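Local structure of hypothetical methylmalonyl-CoA decarboxylase alpha subunit (1X0U) at residues 86-94 / 247-255; 273-281 / 291-299. The protein is probably a carboxyl transferase subunit, built around a carboxyl transferase domain of the ClpP/crotonase clan. One frame throughout, in Å; residues are numbered along the deposited sequence.

Overall arrangement
Contacts 1 and 2 follow one another along the chain, and both lie within the carboxyl transferase domain. Their centres are 31 Å apart. Their nearest atoms are about 8 Å apart, so they do not touch. Contact 1 joins the hairpin of strands 81-88 and 91-98, in the first mixed sheet, to the end of helix 239-252. Contact 2 joins the short helix 277-280 to helix 291-298, beside the second mixed sheet. Strand 315-322 of that second sheet relates the two. Leu249, Tyr252 and Leu253 of contact 1 pack on it, as do Met291, Arg292 and Val299 of contact 2. Contact 2 lies farther from the centre of the chain, about 24 Å against 16 Å.

Contact 1: 86-94 / 247-255; sequences GKVDGRTVF and KRLLSYLPS
Arg91 reaches alongside the last turn of helix 239-252 and grips the backbone carbonyl of Leu253 end-on. Arg91 NH2 lies 2.8 Å from Leu253 O, on a lone pair, and Arg91 NH1 lies 3.2 Å from the same oxygen. That oxygen is only 4° out of the guanidinium plane. Arg91 NH1 also makes a weak bond of 3.1 Å to Leu250 O, which already accepts Leu253 N. The guanidinium thus meets the carbonyls at the C-terminal end of the helix, where its positive charge is probably favourable. A bend at chi3 (66°) turns the otherwise extended chain toward them.

The tight part is apolar. Val88 holds CG1 opposite its backbone N (chi1 -179°), and this branch meets Lys247 CG at 3.9 Å and Leu250 CD1 at 4.0 Å. Val93 CG1 approaches the same Leu250 methyl more loosely. Phe50 backs both valines, and Pro128 lies against Leu250.

The polar margin is bridged by water. Water 1 donates to Asp89 OD2 and to Lys247 O, 2.6 Å from the carboxylate oxygen. Water 2 lies between Arg91 NE and Ser255 OG, and water 3 joins Ser255 OG to Thr92 O.

Val88 to Arg91 form a type I' turn, with paired backbone bonds between Val88 and Arg91. This is the tight two-residue beta hairpin linking strands 81-88 and 91-98 of the first mixed sheet.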
ATOM      1  N   GLY A  86     -28.212  -5.989 -17.041  1.00 14.03           N
ATOM      2  CA  GLY A  86     -29.485  -5.355 -16.775  1.00 13.68           C
ATOM      3  C   GLY A  86     -29.640  -5.149 -15.271  1.00 15.89           C
ATOM      4  O   GLY A  86     -28.669  -5.185 -14.513  1.00 13.95           O
ATOM      5  N   LYS A  87     -30.872  -4.934 -14.837  1.00 16.85           N
ATOM      6  CA  LYS A  87     -31.161  -4.732 -13.429  1.00 18.76           C
ATOM      7  C   LYS A  87     -31.966  -5.923 -12.927  1.00 19.59           C
ATOM      8  O   LYS A  87     -32.861  -6.411 -13.621  1.00 19.78           O
ATOM      9  CB  LYS A  87     -31.991  -3.454 -13.234  1.00 22.19           C
ATOM     10  CG  LYS A  87     -31.286  -2.285 -12.543  1.00 23.85           C
ATOM     11  CD  LYS A  87     -30.141  -1.741 -13.362  1.00 27.44           C
ATOM     12  CE  LYS A  87     -29.558  -0.470 -12.746  1.00 30.53           C
ATOM     13  NZ  LYS A  87     -30.435   0.727 -12.922  1.00 31.84           N
ATOM     14  N   VAL A  88     -31.613  -6.415 -11.743  1.00 18.04           N
ATOM     15  CA  VAL A  88     -32.342  -7.502 -11.107  1.00 17.56           C
ATOM     16  C   VAL A  88     -32.681  -6.863  -9.763  1.00 17.85           C
ATOM     17  O   VAL A  88     -31.806  -6.680  -8.932  1.00 19.14           O
ATOM     18  CB  VAL A  88     -31.477  -8.769 -10.863  1.00 16.49           C
ATOM     19  CG1 VAL A  88     -32.331  -9.845 -10.218  1.00 16.89           C
ATOM     20  CG2 VAL A  88     -30.901  -9.288 -12.166  1.00 14.97           C
ATOM     21  N   ASP A  89     -33.942  -6.497  -9.575  1.00 17.87           N
ATOM     22  CA  ASP A  89     -34.385  -5.831  -8.354  1.00 18.93           C
ATOM     23  C   ASP A  89     -33.676  -4.489  -8.175  1.00 18.44           C
ATOM     24  O   ASP A  89     -33.308  -4.112  -7.068  1.00 18.31           O
ATOM     25  CB  ASP A  89     -34.151  -6.730  -7.133  1.00 20.07           C
ATOM     26  CG  ASP A  89     -35.107  -7.911  -7.098  1.00 20.91           C
ATOM     27  OD1 ASP A  89     -36.329  -7.676  -7.155  1.00 24.09           O
ATOM     28  OD2 ASP A  89     -34.645  -9.068  -7.023  1.00 22.63           O
ATOM     29  N   GLY A  90     -33.497  -3.773  -9.280  1.00 19.63           N
ATOM     30  CA  GLY A  90     -32.847  -2.471  -9.235  1.00 17.90           C
ATOM     31  C   GLY A  90     -31.338  -2.498  -9.088  1.00 18.38           C
ATOM     32  O   GLY A  90     -30.700  -1.451  -9.020  1.00 16.70           O
ATOM     33  N   ARG A  91     -30.759  -3.692  -9.036  1.00 19.45           N
ATOM     34  CA  ARG A  91     -29.315  -3.830  -8.889  1.00 19.08           C
ATOM     35  C   ARG A  91     -28.712  -4.347 -10.187  1.00 18.88           C
ATOM     36  O   ARG A  91     -29.291  -5.200 -10.853  1.00 18.74           O
ATOM     37  CB  ARG A  91     -28.998  -4.796  -7.744  1.00 19.49           C
ATOM     38  CG  ARG A  91     -29.612  -4.383  -6.409  1.00 18.60           C
ATOM     39  CD  ARG A  91     -29.401  -5.450  -5.345  1.00 16.20           C
ATOM     40  NE  ARG A  91     -27.995  -5.631  -5.002  1.00 11.92           N
ATOM     41  CZ  ARG A  91     -27.530  -6.688  -4.343  1.00 13.54           C
ATOM     42  NH1 ARG A  91     -28.365  -7.657  -3.969  1.00 11.63           N
ATOM     43  NH2 ARG A  91     -26.241  -6.765  -4.026  1.00 10.64           N
ATOM     44  N   THR A  92     -27.539  -3.837 -10.536  1.00 17.83           N
ATOM     45  CA  THR A  92     -26.882  -4.244 -11.769  1.00 18.20           C
ATOM     46  C   THR A  92     -26.195  -5.608 -11.723  1.00 18.15           C
ATOM     47  O   THR A  92     -25.350  -5.867 -10.864  1.00 16.88           O
ATOM     48  CB  THR A  92     -25.832  -3.208 -12.204  1.00 18.39           C
ATOM     49  OG1 THR A  92     -26.450  -1.921 -12.328  1.00 21.34           O
ATOM     50  CG2 THR A  92     -25.226  -3.602 -13.540  1.00 20.08           C
ATOM     51  N   VAL A  93     -26.573  -6.488 -12.643  1.00 16.19           N
ATOM     52  CA  VAL A  93     -25.929  -7.787 -12.720  1.00 17.09           C
ATOM     53  C   VAL A  93     -25.724  -8.133 -14.189  1.00 15.10           C
ATOM     54  O   VAL A  93     -26.464  -7.688 -15.059  1.00 13.43           O
ATOM     55  CB  VAL A  93     -26.737  -8.925 -11.993  1.00 17.10           C
ATOM     56  CG1 VAL A  93     -27.880  -8.338 -11.177  1.00 15.78           C
ATOM     57  CG2 VAL A  93     -27.209  -9.968 -12.981  1.00 13.53           C
ATOM     58  N   PHE A  94     -24.684  -8.906 -14.453  1.00 14.87           N
ATOM     59  CA  PHE A  94     -24.371  -9.339 -15.797  1.00 12.42           C
ATOM     60  C   PHE A  94     -24.846 -10.769 -15.974  1.00 12.36           C
ATOM     61  O   PHE A  94     -25.032 -11.505 -15.004  1.00  8.76           O
ATOM     62  CB  PHE A  94     -22.862  -9.261 -16.055  1.00 14.19           C
ATOM     63  CG  PHE A  94     -22.403  -7.925 -16.580  1.00 15.77           C
ATOM     64  CD1 PHE A  94     -22.210  -6.850 -15.720  1.00 16.65           C
ATOM     65  CD2 PHE A  94     -22.182  -7.744 -17.943  1.00 14.17           C
ATOM     66  CE1 PHE A  94     -21.801  -5.615 -16.215  1.00 17.54           C
ATOM     67  CE2 PHE A  94     -21.776  -6.521 -18.446  1.00 15.58           C
ATOM     68  CZ  PHE A  94     -21.584  -5.456 -17.589  1.00 16.42           C
ATOM     69  N   LYS A 247     -32.915 -14.847  -8.201  1.00 13.35           N
ATOM     70  CA  LYS A 247     -33.253 -13.512  -7.697  1.00 16.17           C
ATOM     71  C   LYS A 247     -33.202 -13.505  -6.175  1.00 15.44           C
ATOM     72  O   LYS A 247     -32.758 -12.542  -5.560  1.00 15.71           O
ATOM     73  CB  LYS A 247     -34.661 -13.092  -8.110  1.00 16.59           C
ATOM     74  CG  LYS A 247     -34.857 -12.739  -9.560  1.00 19.69           C
ATOM     75  CD  LYS A 247     -36.304 -12.306  -9.745  1.00 23.40           C
ATOM     76  CE  LYS A 247     -36.596 -11.870 -11.158  1.00 27.93           C
ATOM     77  NZ  LYS A 247     -37.973 -11.303 -11.247  1.00 31.30           N
ATOM     78  N   ARG A 248     -33.675 -14.589  -5.569  1.00 17.68           N
ATOM     79  CA  ARG A 248     -33.689 -14.687  -4.115  1.00 18.05           C
ATOM     80  C   ARG A 248     -32.265 -14.836  -3.583  1.00 17.39           C
ATOM     81  O   ARG A 248     -31.906 -14.239  -2.562  1.00 15.14           O
ATOM     82  CB  ARG A 248     -34.548 -15.871  -3.672  1.00 19.92           C
ATOM     83  CG  ARG A 248     -34.826 -15.866  -2.179  1.00 26.01           C
ATOM     84  CD  ARG A 248     -35.518 -17.131  -1.706  1.00 28.67           C
ATOM     85  NE  ARG A 248     -35.566 -17.168  -0.245  1.00 32.56           N
ATOM     86  CZ  ARG A 248     -35.842 -18.254   0.466  1.00 33.73           C
ATOM     87  NH1 ARG A 248     -36.099 -19.402  -0.147  1.00 32.56           N
ATOM     88  NH2 ARG A 248     -35.854 -18.191   1.791  1.00 35.43           N
ATOM     89  N   LEU A 249     -31.456 -15.628  -4.280  1.00 15.08           N
ATOM     90  CA  LEU A 249     -30.074 -15.832  -3.878  1.00 14.86           C
ATOM     91  C   LEU A 249     -29.346 -14.494  -3.935  1.00 15.74           C
ATOM     92  O   LEU A 249     -28.689 -14.095  -2.980  1.00 17.85           O
ATOM     93  CB  LEU A 249     -29.395 -16.836  -4.813  1.00 13.89           C
ATOM     94  CG  LEU A 249     -27.933 -17.153  -4.500  1.00 15.28           C
ATOM     95  CD1 LEU A 249     -27.828 -17.629  -3.042  1.00 14.40           C
ATOM     96  CD2 LEU A 249     -27.412 -18.222  -5.471  1.00 12.74           C
ATOM     97  N   LEU A 250     -29.472 -13.791  -5.056  1.00 17.21           N
ATOM     98  CA  LEU A 250     -28.816 -12.492  -5.211  1.00 16.40           C
ATOM     99  C   LEU A 250     -29.212 -11.513  -4.109  1.00 15.86           C
ATOM    100  O   LEU A 250     -28.381 -10.715  -3.655  1.00 15.04           O
ATOM    101  CB  LEU A 250     -29.153 -11.877  -6.570  1.00 14.03           C
ATOM    102  CG  LEU A 250     -28.466 -12.455  -7.807  1.00 15.98           C
ATOM    103  CD1 LEU A 250     -29.156 -11.911  -9.053  1.00 13.76           C
ATOM    104  CD2 LEU A 250     -26.977 -12.094  -7.805  1.00 14.93           C
ATOM    105  N   SER A 251     -30.475 -11.568  -3.685  1.00 13.85           N
ATOM    106  CA  SER A 251     -30.957 -10.667  -2.639  1.00 13.36           C
ATOM    107  C   SER A 251     -30.158 -10.813  -1.349  1.00 13.01           C
ATOM    108  O   SER A 251     -30.115  -9.890  -0.550  1.00 14.05           O
ATOM    109  CB  SER A 251     -32.448 -10.906  -2.346  1.00 13.09           C
ATOM    110  OG  SER A 251     -32.670 -12.148  -1.687  1.00 14.57           O
ATOM    111  N   TYR A 252     -29.518 -11.961  -1.147  1.00 13.17           N
ATOM    112  CA  TYR A 252     -28.734 -12.175   0.070  1.00 14.67           C
ATOM    113  C   TYR A 252     -27.261 -11.781  -0.086  1.00 15.44           C
ATOM    114  O   TYR A 252     -26.527 -11.666   0.907  1.00 14.90           O
ATOM    115  CB  TYR A 252     -28.787 -13.650   0.493  1.00 15.37           C
ATOM    116  CG  TYR A 252     -30.095 -14.101   1.115  1.00 16.83           C
ATOM    117  CD1 TYR A 252     -30.474 -13.671   2.390  1.00 17.42           C
ATOM    118  CD2 TYR A 252     -30.942 -14.971   0.435  1.00 16.46           C
ATOM    119  CE1 TYR A 252     -31.662 -14.097   2.968  1.00 18.14           C
ATOM    120  CE2 TYR A 252     -32.135 -15.402   1.005  1.00 18.49           C
ATOM    121  CZ  TYR A 252     -32.489 -14.963   2.264  1.00 18.32           C
ATOM    122  OH  TYR A 252     -33.676 -15.379   2.801  1.00 21.46           O
ATOM    123  N   LEU A 253     -26.830 -11.563  -1.322  1.00 13.93           N
ATOM    124  CA  LEU A 253     -25.427 -11.248  -1.573  1.00 13.17           C
ATOM    125  C   LEU A 253     -25.109  -9.804  -1.945  1.00 12.26           C
ATOM    126  O   LEU A 253     -25.961  -9.075  -2.456  1.00 11.31           O
ATOM    127  CB  LEU A 253     -24.898 -12.181  -2.678  1.00 12.72           C
ATOM    128  CG  LEU A 253     -25.391 -13.634  -2.591  1.00 14.22           C
ATOM    129  CD1 LEU A 253     -24.862 -14.446  -3.762  1.00 14.70           C
ATOM    130  CD2 LEU A 253     -24.937 -14.245  -1.279  1.00 16.36           C
ATOM    131  N   PRO A 254     -23.869  -9.359  -1.654  1.00 12.22           N
ATOM    132  CA  PRO A 254     -23.448  -7.997  -1.986  1.00 11.86           C
ATOM    133  C   PRO A 254     -23.177  -8.070  -3.480  1.00 12.30           C
ATOM    134  O   PRO A 254     -23.142  -9.168  -4.035  1.00 12.88           O
ATOM    135  CB  PRO A 254     -22.160  -7.838  -1.195  1.00 11.37           C
ATOM    136  CG  PRO A 254     -21.583  -9.214  -1.273  1.00 10.03           C
ATOM    137  CD  PRO A 254     -22.794 -10.066  -0.937  1.00 10.63           C
ATOM    138  N   SER A 255     -22.969  -6.929  -4.130  1.00 12.68           N
ATOM    139  CA  SER A 255     -22.714  -6.934  -5.568  1.00 13.40           C
ATOM    140  C   SER A 255     -21.292  -7.397  -5.843  1.00 13.34           C
ATOM    141  O   SER A 255     -20.981  -7.897  -6.924  1.00 13.77           O
ATOM    142  CB  SER A 255     -22.916  -5.529  -6.151  1.00 13.49           C
ATOM    143  OG  SER A 255     -24.269  -5.117  -6.059  1.00 12.59           O
TER
HETATM  144  O   HOH W   1     -32.295  -9.916  -6.210  1.00 15.73           O
HETATM  145  O   HOH W   2     -26.266  -3.449  -5.251  1.00 27.86           O
HETATM  146  O   HOH W   3     -25.908  -6.001  -8.041  1.00 15.84           O

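Contact 2: 273-281 / 291-299; sequences DATGVEQIV and MREIIYKIV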
ATOM      1  N   ASP A 273     -37.891 -14.602  21.583  1.00 40.89           N
ATOM      2  CA  ASP A 273     -39.080 -15.178  22.185  1.00 40.73           C
ATOM      3  C   ASP A 273     -39.007 -15.363  23.698  1.00 41.01           C
ATOM      4  O   ASP A 273     -38.536 -14.498  24.436  1.00 37.21           O
ATOM      5  CB  ASP A 273     -39.436 -16.525  21.510  1.00 40.93           C
ATOM      6  CG  ASP A 273     -38.222 -17.242  20.875  1.00 40.22           C
ATOM      7  OD1 ASP A 273     -38.290 -18.489  20.749  1.00 36.41           O
ATOM      8  OD2 ASP A 273     -37.227 -16.581  20.486  1.00 32.93           O
ATOM      9  N   ALA A 274     -39.518 -16.501  24.145  1.00 43.45           N
ATOM     10  CA  ALA A 274     -39.533 -16.865  25.555  1.00 44.78           C
ATOM     11  C   ALA A 274     -39.813 -18.364  25.651  1.00 44.52           C
ATOM     12  O   ALA A 274     -39.310 -19.061  26.538  1.00 45.48           O
ATOM     13  CB  ALA A 274     -40.605 -16.064  26.299  1.00 45.56           C
ATOM     14  N   THR A 275     -40.610 -18.859  24.714  1.00 42.94           N
ATOM     15  CA  THR A 275     -40.951 -20.269  24.697  1.00 42.01           C
ATOM     16  C   THR A 275     -40.751 -20.951  23.347  1.00 39.08           C
ATOM     17  O   THR A 275     -40.489 -20.317  22.308  1.00 36.52           O
ATOM     18  CB  THR A 275     -42.422 -20.508  25.140  1.00 43.57           C
ATOM     19  OG1 THR A 275     -43.100 -19.252  25.264  1.00 45.08           O
ATOM     20  CG2 THR A 275     -42.465 -21.271  26.472  1.00 42.64           C
ATOM     21  N   GLY A 276     -40.890 -22.267  23.392  1.00 36.29           N
ATOM     22  CA  GLY A 276     -40.742 -23.059  22.204  1.00 33.06           C
ATOM     23  C   GLY A 276     -39.342 -23.596  22.066  1.00 29.73           C
ATOM     24  O   GLY A 276     -39.082 -24.744  22.410  1.00 31.61           O
ATOM     25  N   VAL A 277     -38.437 -22.752  21.594  1.00 27.44           N
ATOM     26  CA  VAL A 277     -37.072 -23.176  21.347  1.00 26.22           C
ATOM     27  C   VAL A 277     -36.491 -24.171  22.339  1.00 24.78           C
ATOM     28  O   VAL A 277     -35.953 -25.189  21.920  1.00 24.20           O
ATOM     29  CB  VAL A 277     -36.114 -21.965  21.197  1.00 27.78           C
ATOM     30  CG1 VAL A 277     -35.651 -21.457  22.556  1.00 27.88           C
ATOM     31  CG2 VAL A 277     -34.941 -22.363  20.337  1.00 28.86           C
ATOM     32  N   GLU A 278     -36.617 -23.916  23.639  1.00 23.88           N
ATOM     33  CA  GLU A 278     -36.044 -24.829  24.628  1.00 23.88           C
ATOM     34  C   GLU A 278     -36.789 -26.156  24.735  1.00 24.38           C
ATOM     35  O   GLU A 278     -36.305 -27.095  25.367  1.00 24.22           O
ATOM     36  CB  GLU A 278     -35.990 -24.175  26.015  1.00 23.96           C
ATOM     37  CG  GLU A 278     -37.325 -24.144  26.750  1.00 21.86           C
ATOM     38  CD  GLU A 278     -38.306 -23.196  26.115  1.00 23.69           C
ATOM     39  OE1 GLU A 278     -39.525 -23.451  26.211  1.00 26.40           O
ATOM     40  OE2 GLU A 278     -37.860 -22.188  25.529  1.00 22.84           O
ATOM     41  N   GLN A 279     -37.963 -26.235  24.120  1.00 24.01           N
ATOM     42  CA  GLN A 279     -38.759 -27.453  24.160  1.00 24.20           C
ATOM     43  C   GLN A 279     -38.335 -28.484  23.121  1.00 23.97           C
ATOM     44  O   GLN A 279     -38.646 -29.658  23.252  1.00 23.25           O
ATOM     45  CB  GLN A 279     -40.243 -27.116  23.968  1.00 24.43           C
ATOM     46  CG  GLN A 279     -40.781 -26.164  25.017  1.00 24.37           C
ATOM     47  CD  GLN A 279     -40.509 -26.660  26.428  1.00 26.28           C
ATOM     48  OE1 GLN A 279     -40.521 -25.885  27.383  1.00 25.82           O
ATOM     49  NE2 GLN A 279     -40.269 -27.959  26.564  1.00 24.85           N
ATOM     50  N   ILE A 280     -37.620 -28.040  22.096  1.00 24.21           N
ATOM     51  CA  ILE A 280     -37.182 -28.921  21.018  1.00 23.46           C
ATOM     52  C   ILE A 280     -36.102 -29.936  21.389  1.00 24.24           C
ATOM     53  O   ILE A 280     -36.202 -31.109  21.040  1.00 24.20           O
ATOM     54  CB  ILE A 280     -36.663 -28.091  19.828  1.00 22.82           C
ATOM     55  CG1 ILE A 280     -37.750 -27.107  19.381  1.00 24.40           C
ATOM     56  CG2 ILE A 280     -36.273 -29.010  18.676  1.00 21.15           C
ATOM     57  CD1 ILE A 280     -37.287 -26.080  18.362  1.00 21.85           C
ATOM     58  N   VAL A 281     -35.063 -29.490  22.085  1.00 24.64           N
ATOM     59  CA  VAL A 281     -33.970 -30.386  22.440  1.00 26.27           C
ATOM     60  C   VAL A 281     -34.362 -31.472  23.436  1.00 27.07           C
ATOM     61  O   VAL A 281     -34.734 -31.188  24.569  1.00 26.89           O
ATOM     62  CB  VAL A 281     -32.773 -29.593  22.992  1.00 26.86           C
ATOM     63  CG1 VAL A 281     -31.614 -30.539  23.300  1.00 27.41           C
ATOM     64  CG2 VAL A 281     -32.353 -28.542  21.979  1.00 27.66           C
ATOM     65  N   MET A 291     -33.375 -29.707  13.891  1.00 15.52           N
ATOM     66  CA  MET A 291     -32.484 -28.547  14.011  1.00 14.62           C
ATOM     67  C   MET A 291     -32.994 -27.373  13.178  1.00 14.44           C
ATOM     68  O   MET A 291     -32.787 -26.203  13.529  1.00 14.13           O
ATOM     69  CB  MET A 291     -31.057 -28.919  13.573  1.00 16.54           C
ATOM     70  CG  MET A 291     -30.048 -27.752  13.559  1.00 15.85           C
ATOM     71  SD  MET A 291     -29.708 -26.981  15.179  1.00 15.01           S
ATOM     72  CE  MET A 291     -30.356 -25.361  14.919  1.00 19.28           C
ATOM     73  N   ARG A 292     -33.676 -27.682  12.081  1.00 14.36           N
ATOM     74  CA  ARG A 292     -34.206 -26.634  11.218  1.00 15.53           C
ATOM     75  C   ARG A 292     -35.259 -25.822  11.954  1.00 16.24           C
ATOM     76  O   ARG A 292     -35.486 -24.658  11.642  1.00 17.24           O
ATOM     77  CB  ARG A 292     -34.838 -27.225   9.954  1.00 14.95           C
ATOM     78  CG  ARG A 292     -33.869 -27.910   9.019  1.00 17.48           C
ATOM     79  CD  ARG A 292     -34.505 -28.124   7.640  1.00 18.27           C
ATOM     80  NE  ARG A 292     -33.541 -28.676   6.696  1.00 16.37           N
ATOM     81  CZ  ARG A 292     -33.111 -29.930   6.727  1.00 17.75           C
ATOM     82  NH1 ARG A 292     -33.571 -30.764   7.650  1.00 15.21           N
ATOM     83  NH2 ARG A 292     -32.203 -30.344   5.851  1.00 17.65           N
ATOM     84  N   GLU A 293     -35.912 -26.440  12.930  1.00 17.27           N
ATOM     85  CA  GLU A 293     -36.947 -25.742  13.671  1.00 18.51           C
ATOM     86  C   GLU A 293     -36.318 -24.682  14.542  1.00 16.76           C
ATOM     87  O   GLU A 293     -36.904 -23.627  14.779  1.00 18.79           O
ATOM     88  CB  GLU A 293     -37.769 -26.719  14.521  1.00 20.73           C
ATOM     89  CG  GLU A 293     -38.896 -26.041  15.268  1.00 26.41           C
ATOM     90  CD  GLU A 293     -39.809 -25.262  14.342  1.00 30.31           C
ATOM     91  OE1 GLU A 293     -40.309 -24.198  14.764  1.00 33.28           O
ATOM     92  OE2 GLU A 293     -40.035 -25.714  13.196  1.00 31.65           O
ATOM     93  N   ILE A 294     -35.110 -24.955  15.011  1.00 16.51           N
ATOM     94  CA  ILE A 294     -34.402 -23.993  15.832  1.00 14.20           C
ATOM     95  C   ILE A 294     -33.982 -22.807  14.967  1.00 14.94           C
ATOM     96  O   ILE A 294     -34.086 -21.655  15.399  1.00 13.30           O
ATOM     97  CB  ILE A 294     -33.164 -24.626  16.498  1.00 13.87           C
ATOM     98  CG1 ILE A 294     -33.606 -25.759  17.433  1.00 13.38           C
ATOM     99  CG2 ILE A 294     -32.396 -23.568  17.266  1.00 10.95           C
ATOM    100  CD1 ILE A 294     -32.462 -26.449  18.171  1.00 14.21           C
ATOM    101  N   ILE A 295     -33.524 -23.071  13.741  1.00 15.36           N
ATOM    102  CA  ILE A 295     -33.127 -21.956  12.889  1.00 16.44           C
ATOM    103  C   ILE A 295     -34.343 -21.082  12.560  1.00 16.12           C
ATOM    104  O   ILE A 295     -34.270 -19.864  12.705  1.00 13.74           O
ATOM    105  CB  ILE A 295     -32.431 -22.404  11.544  1.00 18.77           C
ATOM    106  CG1 ILE A 295     -33.426 -23.108  10.635  1.00 24.88           C
ATOM    107  CG2 ILE A 295     -31.257 -23.343  11.818  1.00 16.96           C
ATOM    108  CD1 ILE A 295     -32.798 -23.654   9.352  1.00 29.07           C
ATOM    109  N   TYR A 296     -35.463 -21.685  12.144  1.00 15.75           N
ATOM    110  CA  TYR A 296     -36.644 -20.881  11.805  1.00 18.11           C
ATOM    111  C   TYR A 296     -37.041 -19.997  12.980  1.00 18.30           C
ATOM    112  O   TYR A 296     -37.467 -18.856  12.794  1.00 17.05           O
ATOM    113  CB  TYR A 296     -37.858 -21.750  11.419  1.00 19.40           C
ATOM    114  CG  TYR A 296     -37.606 -22.782  10.339  1.00 22.88           C
ATOM    115  CD1 TYR A 296     -36.744 -22.513   9.274  1.00 24.34           C
ATOM    116  CD2 TYR A 296     -38.229 -24.029  10.383  1.00 23.52           C
ATOM    117  CE1 TYR A 296     -36.504 -23.463   8.281  1.00 25.07           C
ATOM    118  CE2 TYR A 296     -37.998 -24.987   9.393  1.00 23.98           C
ATOM    119  CZ  TYR A 296     -37.134 -24.696   8.348  1.00 24.78           C
ATOM    120  OH  TYR A 296     -36.890 -25.635   7.371  1.00 28.18           O
ATOM    121  N   LYS A 297     -36.911 -20.534  14.188  1.00 18.72           N
ATOM    122  CA  LYS A 297     -37.260 -19.788  15.391  1.00 20.28           C
ATOM    123  C   LYS A 297     -36.320 -18.618  15.635  1.00 18.97           C
ATOM    124  O   LYS A 297     -36.720 -17.616  16.211  1.00 18.49           O
ATOM    125  CB  LYS A 297     -37.225 -20.700  16.626  1.00 24.26           C
ATOM    126  CG  LYS A 297     -38.588 -21.092  17.211  1.00 27.80           C
ATOM    127  CD  LYS A 297     -38.990 -22.510  16.818  1.00 30.63           C
ATOM    128  CE  LYS A 297     -39.974 -23.124  17.825  1.00 32.92           C
ATOM    129  NZ  LYS A 297     -41.178 -22.270  18.073  1.00 32.14           N
ATOM    130  N   ILE A 298     -35.069 -18.738  15.204  1.00 16.75           N
ATOM    131  CA  ILE A 298     -34.116 -17.660  15.438  1.00 15.76           C
ATOM    132  C   ILE A 298     -34.129 -16.534  14.424  1.00 15.57           C
ATOM    133  O   ILE A 298     -34.028 -15.366  14.790  1.00 15.89           O
ATOM    134  CB  ILE A 298     -32.663 -18.183  15.511  1.00 15.11           C
ATOM    135  CG1 ILE A 298     -32.509 -19.157  16.677  1.00 12.38           C
ATOM    136  CG2 ILE A 298     -31.697 -17.001  15.689  1.00 14.42           C
ATOM    137  CD1 ILE A 298     -31.232 -19.957  16.645  1.00 12.39           C
ATOM    138  N   VAL A 299     -34.271 -16.882  13.150  1.00 16.94           N
ATOM    139  CA  VAL A 299     -34.212 -15.888  12.081  1.00 15.60           C
ATOM    140  C   VAL A 299     -35.488 -15.138  11.742  1.00 16.08           C
ATOM    141  O   VAL A 299     -36.585 -15.563  12.087  1.00 17.34           O
ATOM    142  CB  VAL A 299     -33.674 -16.537  10.805  1.00 13.74           C
ATOM    143  CG1 VAL A 299     -32.352 -17.215  11.114  1.00 15.08           C
ATOM    144  CG2 VAL A 299     -34.680 -17.562  10.273  1.00 11.76           C
TER
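Ile295 O, near the C-terminal end of the helix that presents Ile294 and Lys297 to segment 273-281, accepts two backbone bonds. Ile298 N lies 2.9 Å from Ile295 O and Val299 N 3.0 Å from it. Val299 is the first residue after the helix to leave its conformation.

No hydrogen bond crosses between the segments, and packing carries the contact. Ile280 and Lys297 carry much of it. With CG1 of Ile280 beside the backbone N (chi1 -56°) and the chain then extended, CD1 reaches the helix. Ile280 CD1 meets Glu293 CG at 3.5 Å. It also touches Ile294 CG1 and Lys297 CE. The Ile280 and Glu293 side chains cross at about a right angle.

In the second crotonase-like half of the chain, helix 291-298 packs on the mixed sheet. Ile294 touches Val406 of strand 401-406, and Met291 and Ile295 touch Leu366 of strand 363-369. Val277 and Val281 continue this apolar layer, and both also pack on Trp430. Val277 CG2 meets Ile294 CG2 at 4.2 Å, and Val281 CG2 meets Ile294 CD1 at 4.3 Å.

Lys297 bends at chi2 and chi4, which lays its CE near the backbone N of Val277. Its NZ makes a long salt bridge to Glu293 OE1, one helical turn back.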